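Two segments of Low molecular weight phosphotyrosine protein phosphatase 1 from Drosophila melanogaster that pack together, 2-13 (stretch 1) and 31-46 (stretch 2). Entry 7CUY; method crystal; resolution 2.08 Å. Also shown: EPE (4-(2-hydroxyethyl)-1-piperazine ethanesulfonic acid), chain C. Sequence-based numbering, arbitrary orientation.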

ATOM      1  N   VAL A   2      14.337  12.165   5.773  1.00 34.48           N
ATOM      2  CA  VAL A   2      13.015  11.731   5.329  1.00 31.12           C
ATOM      3  C   VAL A   2      12.829  10.236   5.622  1.00 28.88           C
ATOM      4  O   VAL A   2      13.765   9.451   5.518  1.00 35.35           O
ATOM      5  CB  VAL A   2      12.804  12.032   3.824  1.00 34.75           C
ATOM      6  CG1 VAL A   2      11.392  11.674   3.375  1.00 29.85           C
ATOM      7  CG2 VAL A   2      13.079  13.493   3.529  1.00 38.10           C
ATOM      8  N   ARG A   3      11.625   9.861   6.025  1.00 26.39           N
ATOM      9  CA  ARG A   3      11.225   8.465   6.129  1.00 27.33           C
ATOM     10  C   ARG A   3      10.536   8.100   4.828  1.00 22.84           C
ATOM     11  O   ARG A   3       9.777   8.895   4.288  1.00 26.49           O
ATOM     12  CB  ARG A   3      10.251   8.255   7.299  1.00 29.98           C
ATOM     13  CG  ARG A   3      10.845   7.886   8.661  1.00 32.02           C
ATOM     14  CD  ARG A   3      11.085   9.101   9.573  1.00 36.21           C
ATOM     15  NE  ARG A   3       9.954  10.017   9.782  1.00 25.90           N
ATOM     16  CZ  ARG A   3       9.128   9.977  10.831  1.00 32.57           C
ATOM     17  NH1 ARG A   3       9.268   9.037  11.764  1.00 28.07           N
ATOM     18  NH2 ARG A   3       8.149  10.872  10.950  1.00 24.85           N
ATOM     19  N   LYS A   4      10.784   6.904   4.317  1.00 21.36           N
ATOM     20  CA  LYS A   4      10.189   6.513   3.049  1.00 22.02           C
ATOM     21  C   LYS A   4       9.408   5.218   3.220  1.00 18.63           C
ATOM     22  O   LYS A   4       9.941   4.244   3.753  1.00 17.70           O
ATOM     23  CB  LYS A   4      11.265   6.379   1.977  1.00 21.39           C
ATOM     24  CG  LYS A   4      11.839   7.735   1.547  1.00 27.42           C
ATOM     25  CD  LYS A   4      12.795   7.607   0.375  1.00 33.00           C
ATOM     26  CE  LYS A   4      13.431   8.954  -0.002  1.00 45.33           C
ATOM     27  NZ  LYS A   4      14.928   8.924   0.037  1.00 48.60           N
ATOM     28  N   VAL A   5       8.153   5.217   2.750  1.00 15.64           N
ATOM     29  CA  VAL A   5       7.225   4.087   2.856  1.00 17.69           C
ATOM     30  C   VAL A   5       6.837   3.659   1.444  1.00 15.95           C
ATOM     31  O   VAL A   5       6.513   4.512   0.609  1.00 19.23           O
ATOM     32  CB  VAL A   5       5.960   4.462   3.658  1.00 20.24           C
ATOM     33  CG1 VAL A   5       4.883   3.378   3.526  1.00 14.80           C
ATOM     34  CG2 VAL A   5       6.283   4.678   5.131  1.00 16.24           C
ATOM     35  N   LEU A   6       6.846   2.351   1.183  1.00 14.87           N
ATOM     36  CA  LEU A   6       6.489   1.789  -0.125  1.00 14.61           C
ATOM     37  C   LEU A   6       5.363   0.781   0.039  1.00 14.59           C
ATOM     38  O   LEU A   6       5.524  -0.214   0.755  1.00 16.91           O
ATOM     39  CB  LEU A   6       7.701   1.117  -0.777  1.00 14.46           C
ATOM     40  CG  LEU A   6       7.517   0.562  -2.198  1.00 17.82           C
ATOM     41  CD1 LEU A   6       7.215   1.692  -3.211  1.00 18.39           C
ATOM     42  CD2 LEU A   6       8.734  -0.249  -2.639  1.00 19.03           C
ATOM     43  N   MET A   7       4.222   1.024  -0.606  1.00 16.39           N
ATOM     44  CA  MET A   7       3.122   0.057  -0.576  1.00 15.22           C
ATOM     45  C   MET A   7       3.203  -0.887  -1.771  1.00 17.76           C
ATOM     46  O   MET A   7       3.312  -0.433  -2.906  1.00 18.60           O
ATOM     47  CB  MET A   7       1.764   0.758  -0.580  1.00 17.12           C
ATOM     48  CG  MET A   7       1.608   1.787   0.517  1.00 17.34           C
ATOM     49  SD  MET A   7       1.556   1.044   2.146  1.00 20.16           S
ATOM     50  CE  MET A   7       0.996   2.465   3.139  1.00 16.27           C
ATOM     51  N   ILE A   8       3.093  -2.195  -1.520  1.00 17.47           N
ATOM     52  CA  ILE A   8       3.248  -3.229  -2.542  1.00 14.90           C
ATOM     53  C   ILE A   8       1.983  -4.076  -2.576  1.00 20.96           C
ATOM     54  O   ILE A   8       1.486  -4.503  -1.523  1.00 18.70           O
ATOM     55  CB  ILE A   8       4.459  -4.144  -2.236  1.00 17.01           C
ATOM     56  CG1 ILE A   8       5.771  -3.362  -2.231  1.00 15.96           C
ATOM     57  CG2 ILE A   8       4.516  -5.330  -3.180  1.00 18.95           C
ATOM     58  CD1 ILE A   8       5.977  -2.533  -3.471  1.00 19.90           C
ATOM     59  N   CYS A   9       1.489  -4.364  -3.773  1.00 17.43           N
ATOM     60  CA  CYS A   9       0.558  -5.475  -3.925  1.00 19.31           C
ATOM     61  C   CYS A   9       0.964  -6.240  -5.183  1.00 23.27           C
ATOM     62  O   CYS A   9       2.040  -6.009  -5.753  1.00 20.06           O
ATOM     63  CB  CYS A   9      -0.894  -4.991  -3.945  1.00 15.75           C
ATOM     64  SG  CYS A   9      -1.343  -3.949  -5.350  1.00 20.89           S
ATOM     65  N   LEU A  10       0.106  -7.167  -5.614  1.00 20.93           N
ATOM     66  CA  LEU A  10       0.513  -8.074  -6.686  1.00 25.42           C
ATOM     67  C   LEU A  10       0.687  -7.327  -8.005  1.00 25.34           C
ATOM     68  O   LEU A  10       1.678  -7.542  -8.716  1.00 24.00           O
ATOM     69  CB  LEU A  10      -0.496  -9.214  -6.834  1.00 21.51           C
ATOM     70  CG  LEU A  10      -0.253 -10.241  -7.953  1.00 23.37           C
ATOM     71  CD1 LEU A  10       1.151 -10.842  -7.858  1.00 20.23           C
ATOM     72  CD2 LEU A  10      -1.291 -11.346  -7.908  1.00 21.53           C
ATOM     73  N   GLY A  11      -0.257  -6.441  -8.344  1.00 23.86           N
ATOM     74  CA  GLY A  11      -0.231  -5.761  -9.632  1.00 24.88           C
ATOM     75  C   GLY A  11      -0.227  -4.242  -9.571  1.00 22.84           C
ATOM     76  O   GLY A  11      -0.010  -3.586 -10.592  1.00 20.71           O
ATOM     77  N   ASN A  12      -0.485  -3.661  -8.390  1.00 22.00           N
ATOM     78  CA  ASN A  12      -0.368  -2.217  -8.187  1.00 19.72           C
ATOM     79  C   ASN A  12      -1.432  -1.446  -8.978  1.00 23.29           C
ATOM     80  O   ASN A  12      -1.237  -0.290  -9.355  1.00 20.05           O
ATOM     81  CB  ASN A  12       1.060  -1.758  -8.523  1.00 20.53           C
ATOM     82  CG  ASN A  12       1.317  -0.263  -8.267  1.00 26.30           C
ATOM     83  OD1 ASN A  12       1.894   0.423  -9.125  1.00 22.62           O
ATOM     84  ND2 ASN A  12       0.928   0.235  -7.084  1.00 20.59           N
ATOM     85  N   ILE A  13      -2.572  -2.078  -9.239  1.00 21.25           N
ATOM     86  CA  ILE A  13      -3.695  -1.390  -9.857  1.00 22.15           C
ATOM     87  C   ILE A  13      -4.929  -1.337  -8.960  1.00 24.55           C
ATOM     88  O   ILE A  13      -5.829  -0.521  -9.229  1.00 24.00           O
ATOM     89  CB  ILE A  13      -4.057  -2.013 -11.220  1.00 23.64           C
ATOM     90  CG1 ILE A  13      -4.345  -3.511 -11.087  1.00 22.95           C
ATOM     91  CG2 ILE A  13      -2.950  -1.793 -12.208  1.00 22.68           C
ATOM     92  CD1 ILE A  13      -5.028  -4.097 -12.346  1.00 24.37           C
ATOM     93  N   ASN A  31      -0.443  16.410   9.847  1.00 26.47           N
ATOM     94  CA  ASN A  31       0.612  17.410   9.663  1.00 27.63           C
ATOM     95  C   ASN A  31       2.013  16.795   9.753  1.00 30.35           C
ATOM     96  O   ASN A  31       2.966  17.454  10.186  1.00 29.61           O
ATOM     97  CB  ASN A  31       0.463  18.563  10.664  1.00 30.86           C
ATOM     98  CG  ASN A  31      -0.764  19.417  10.386  1.00 31.49           C
ATOM     99  OD1 ASN A  31      -1.136  19.620   9.234  1.00 32.18           O
ATOM    100  ND2 ASN A  31      -1.401  19.911  11.441  1.00 33.99           N
ATOM    101  N   VAL A  32       2.155  15.534   9.340  1.00 26.81           N
ATOM    102  CA  VAL A  32       3.453  14.869   9.285  1.00 25.15           C
ATOM    103  C   VAL A  32       4.018  15.075   7.888  1.00 26.04           C
ATOM    104  O   VAL A  32       3.438  14.608   6.899  1.00 25.98           O
ATOM    105  CB  VAL A  32       3.333  13.374   9.618  1.00 24.04           C
ATOM    106  CG1 VAL A  32       4.697  12.697   9.497  1.00 21.18           C
ATOM    107  CG2 VAL A  32       2.747  13.192  11.018  1.00 21.24           C
ATOM    108  N   LYS A  33       5.137  15.793   7.795  1.00 22.35           N
ATOM    109  CA  LYS A  33       5.626  16.227   6.491  1.00 27.62           C
ATOM    110  C   LYS A  33       6.927  15.577   6.054  1.00 26.61           C
ATOM    111  O   LYS A  33       7.300  15.720   4.884  1.00 25.02           O
ATOM    112  CB  LYS A  33       5.812  17.752   6.456  1.00 28.43           C
ATOM    113  CG  LYS A  33       4.514  18.516   6.648  1.00 33.52           C
ATOM    114  CD  LYS A  33       4.482  19.728   5.743  1.00 32.42           C
ATOM    115  CE  LYS A  33       3.418  20.669   6.218  1.00 36.72           C
ATOM    116  NZ  LYS A  33       3.672  21.008   7.647  1.00 37.67           N
ATOM    117  N   ASP A  34       7.624  14.874   6.942  1.00 23.37           N
ATOM    118  CA  ASP A  34       8.893  14.243   6.617  1.00 24.83           C
ATOM    119  C   ASP A  34       8.738  12.768   6.261  1.00 24.08           C
ATOM    120  O   ASP A  34       9.610  11.965   6.598  1.00 26.62           O
ATOM    121  CB  ASP A  34       9.851  14.397   7.790  1.00 27.76           C
ATOM    122  CG  ASP A  34       9.366  13.661   9.026  1.00 30.87           C
ATOM    123  OD1 ASP A  34       8.135  13.509   9.207  1.00 28.37           O
ATOM    124  OD2 ASP A  34      10.222  13.220   9.817  1.00 33.70           O
ATOM    125  N   VAL A  35       7.638  12.387   5.611  1.00 20.45           N
ATOM    126  CA  VAL A  35       7.398  10.997   5.222  1.00 25.55           C
ATOM    127  C   VAL A  35       6.944  10.985   3.767  1.00 22.74           C
ATOM    128  O   VAL A  35       5.929  11.601   3.427  1.00 24.71           O
ATOM    129  CB  VAL A  35       6.353  10.298   6.115  1.00 23.18           C
ATOM    130  CG1 VAL A  35       6.171   8.837   5.676  1.00 20.68           C
ATOM    131  CG2 VAL A  35       6.733  10.370   7.597  1.00 19.58           C
ATOM    132  N   GLU A  36       7.689  10.286   2.915  1.00 23.13           N
ATOM    133  CA  GLU A  36       7.358  10.109   1.504  1.00 24.87           C
ATOM    134  C   GLU A  36       6.739   8.731   1.304  1.00 21.33           C
ATOM    135  O   GLU A  36       7.128   7.772   1.970  1.00 20.25           O
ATOM    136  CB  GLU A  36       8.617  10.279   0.639  1.00 29.96           C
ATOM    137  CG  GLU A  36       8.527   9.745  -0.791  1.00 35.07           C
ATOM    138  CD  GLU A  36       9.907   9.367  -1.370  1.00 49.03           C
ATOM    139  OE1 GLU A  36      10.774  10.271  -1.489  1.00 56.15           O
ATOM    140  OE2 GLU A  36      10.115   8.171  -1.693  1.00 49.96           O
ATOM    141  N   VAL A  37       5.755   8.646   0.411  1.00 19.74           N
ATOM    142  CA  VAL A  37       5.007   7.423   0.154  1.00 19.11           C
ATOM    143  C   VAL A  37       5.014   7.140  -1.346  1.00 20.08           C
ATOM    144  O   VAL A  37       4.821   8.047  -2.154  1.00 20.20           O
ATOM    145  CB  VAL A  37       3.555   7.520   0.666  1.00 19.13           C
ATOM    146  CG1 VAL A  37       2.902   6.141   0.685  1.00 17.46           C
ATOM    147  CG2 VAL A  37       3.498   8.172   2.063  1.00 16.62           C
ATOM    148  N   ASP A  38       5.203   5.871  -1.712  1.00 21.13           N
ATOM    149  CA  ASP A  38       5.213   5.416  -3.098  1.00 18.13           C
ATOM    150  C   ASP A  38       4.506   4.070  -3.109  1.00 18.82           C
ATOM    151  O   ASP A  38       4.181   3.529  -2.046  1.00 20.52           O
ATOM    152  CB  ASP A  38       6.650   5.341  -3.625  1.00 15.73           C
ATOM    153  CG  ASP A  38       6.740   5.171  -5.156  1.00 25.44           C
ATOM    154  OD1 ASP A  38       5.796   5.546  -5.889  1.00 22.28           O
ATOM    155  OD2 ASP A  38       7.802   4.681  -5.629  1.00 25.36           O
ATOM    156  N   SER A  39       4.225   3.530  -4.296  1.00 14.38           N
ATOM    157  CA  SER A  39       3.706   2.164  -4.371  1.00 20.43           C
ATOM    158  C   SER A  39       4.287   1.462  -5.597  1.00 20.62           C
ATOM    159  O   SER A  39       4.754   2.114  -6.530  1.00 20.51           O
ATOM    160  CB  SER A  39       2.167   2.129  -4.403  1.00 17.29           C
ATOM    161  OG  SER A  39       1.664   2.752  -5.576  1.00 19.84           O
ATOM    162  N   ALA A  40       4.284   0.127  -5.584  1.00 15.40           N
ATOM    163  CA  ALA A  40       4.766  -0.606  -6.754  1.00 19.65           C
ATOM    164  C   ALA A  40       4.219  -2.033  -6.749  1.00 20.03           C
ATOM    165  O   ALA A  40       3.581  -2.476  -5.787  1.00 17.69           O
ATOM    166  CB  ALA A  40       6.297  -0.605  -6.823  1.00 17.54           C
ATOM    167  N   ALA A  41       4.515  -2.755  -7.837  1.00 18.68           N
ATOM    168  CA  ALA A  41       3.933  -4.058  -8.145  1.00 21.25           C
ATOM    169  C   ALA A  41       4.974  -5.162  -8.028  1.00 22.91           C
ATOM    170  O   ALA A  41       6.131  -4.962  -8.410  1.00 19.75           O
ATOM    171  CB  ALA A  41       3.365  -4.082  -9.570  1.00 20.63           C
ATOM    172  N   ILE A  42       4.553  -6.323  -7.494  1.00 21.29           N
ATOM    173  CA  ILE A  42       5.343  -7.554  -7.634  1.00 23.37           C
ATOM    174  C   ILE A  42       5.462  -7.922  -9.108  1.00 23.14           C
ATOM    175  O   ILE A  42       6.566  -8.048  -9.650  1.00 24.68           O
ATOM    176  CB  ILE A  42       4.723  -8.724  -6.835  1.00 21.97           C
ATOM    177  CG1 ILE A  42       4.614  -8.450  -5.328  1.00 20.39           C
ATOM    178  CG2 ILE A  42       5.524 -10.037  -7.055  1.00 22.89           C
ATOM    179  CD1 ILE A  42       5.934  -8.372  -4.604  1.00 20.85           C
ATOM    180  N   GLY A  43       4.305  -8.105  -9.781  1.00 20.05           N
ATOM    181  CA  GLY A  43       4.295  -8.523 -11.172  1.00 24.00           C
ATOM    182  C   GLY A  43       4.234  -7.357 -12.164  1.00 27.62           C
ATOM    183  O   GLY A  43       3.863  -6.229 -11.818  1.00 21.82           O
ATOM    184  N   GLY A  44       4.577  -7.655 -13.418  1.00 25.55           N
ATOM    185  CA  GLY A  44       4.798  -6.639 -14.429  1.00 27.05           C
ATOM    186  C   GLY A  44       3.685  -6.400 -15.423  1.00 26.60           C
ATOM    187  O   GLY A  44       3.855  -5.563 -16.317  1.00 26.46           O
ATOM    188  N   TRP A  45       2.537  -7.076 -15.277  1.00 28.50           N
ATOM    189  CA  TRP A  45       1.499  -7.043 -16.310  1.00 26.77           C
ATOM    190  C   TRP A  45       1.046  -5.626 -16.628  1.00 25.52           C
ATOM    191  O   TRP A  45       0.829  -5.293 -17.793  1.00 23.85           O
ATOM    192  CB  TRP A  45       0.280  -7.871 -15.888  1.00 22.22           C
ATOM    193  CG  TRP A  45       0.563  -9.246 -15.380  1.00 26.45           C
ATOM    194  CD1 TRP A  45       0.753 -10.379 -16.125  1.00 26.43           C
ATOM    195  CD2 TRP A  45       0.658  -9.649 -14.004  1.00 23.24           C
ATOM    196  NE1 TRP A  45       0.973 -11.459 -15.294  1.00 30.76           N
ATOM    197  CE2 TRP A  45       0.927 -11.036 -13.990  1.00 25.26           C
ATOM    198  CE3 TRP A  45       0.574  -8.966 -12.789  1.00 24.76           C
ATOM    199  CZ2 TRP A  45       1.099 -11.755 -12.809  1.00 23.17           C
ATOM    200  CZ3 TRP A  45       0.747  -9.689 -11.603  1.00 23.59           C
ATOM    201  CH2 TRP A  45       1.010 -11.066 -11.629  1.00 25.84           C
ATOM    202  N   HIS A  46       0.882  -4.777 -15.611  1.00 29.11           N
ATOM    203  CA  HIS A  46       0.217  -3.490 -15.787  1.00 24.19           C
ATOM    204  C   HIS A  46       1.173  -2.303 -15.776  1.00 23.32           C
ATOM    205  O   HIS A  46       0.719  -1.158 -15.701  1.00 23.95           O
ATOM    206  CB  HIS A  46      -0.863  -3.344 -14.718  1.00 23.97           C
ATOM    207  CG  HIS A  46      -1.800  -4.512 -14.674  1.00 24.03           C
ATOM    208  ND1 HIS A  46      -2.776  -4.716 -15.624  1.00 26.36           N
ATOM    209  CD2 HIS A  46      -1.870  -5.572 -13.831  1.00 26.58           C
ATOM    210  CE1 HIS A  46      -3.429  -5.835 -15.352  1.00 29.85           C
ATOM    211  NE2 HIS A  46      -2.895  -6.377 -14.270  1.00 25.99           N
TER
HETATM  212  N1  EPE C 201      -3.849  -8.318 -10.450  1.00 26.87           N
HETATM  213  C2  EPE C 201      -4.841  -7.668 -11.324  1.00 29.17           C
HETATM  214  C3  EPE C 201      -5.196  -8.569 -12.500  1.00 29.63           C
HETATM  215  N4  EPE C 201      -4.014  -9.010 -13.211  1.00 29.06           N
HETATM  216  C5  EPE C 201      -2.953  -9.548 -12.386  1.00 29.30           C
HETATM  217  C6  EPE C 201      -2.624  -8.675 -11.185  1.00 26.97           C
HETATM  218  C7  EPE C 201      -4.209  -9.669 -14.486  1.00 31.12           C
HETATM  219  C8  EPE C 201      -5.613  -9.542 -15.061  1.00 32.56           C
HETATM  220  O8  EPE C 201      -5.606  -8.495 -16.004  1.00 33.08           O
HETATM  221  C9  EPE C 201      -3.455  -7.324  -9.449  1.00 27.21           C
HETATM  222  C10 EPE C 201      -4.458  -7.291  -8.296  1.00 27.25           C
HETATM  223  S   EPE C 201      -3.823  -6.122  -7.079  1.00 25.11           S
HETATM  224  O1S EPE C 201      -4.789  -5.903  -5.998  1.00 24.18           O
HETATM  225  O2S EPE C 201      -3.556  -4.861  -7.776  1.00 20.53           O
HETATM  226  O3S EPE C 201      -2.611  -6.763  -6.548  1.00 20.80           O
HETATM  227  O   HOH W   1       1.483  -5.045 -12.869  1.00 30.23           O

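Strands 3-9 and 35-41 lie side by side as parallel neighbours in a sheet, burying 1178 Å² between the two stretches, and the three residues with the most covered surface mark how the contact changes along its length. Arg3, the most covered, opens the ladder: its N donates to Asp34 O (3.0 Å) and its O accepts from Glu36 N (2.9 Å). Its long side chain then bends back so that NH2 meets Asp34 OD1 at 3.2 Å, a salt bridge at the edge of the guanidinium, while Val35 CG2 lies 3.7 Å from the same NH2. A flexible cation thus pairs with a carboxylate where the contact is still partly open to solvent.

Glu36 sits in the next rung. Its O accepts from Val5 N (2.9 Å), and its extended side chain runs beside Lys4, with OE1 3.3 Å from Lys4 CE; a long aliphatic stem suits this partly exposed place, packing while the carboxylate stays at the margin.

Ala40 lies in the buried middle, its small methyl leaving room for Ile8 CD1, 3.9 Å from Ala40 CB. On the other face, Asn12 ND2 donates to Ser39 OG (3.0 Å), giving a buried hydroxyl a polar partner.

Leu10, third in cover, starts away from stretch 2, but its flexible apolar end returns: CD1 lies 3.8 Å from Trp45 CH2. Its O accepts from Gly43 N (2.9 Å).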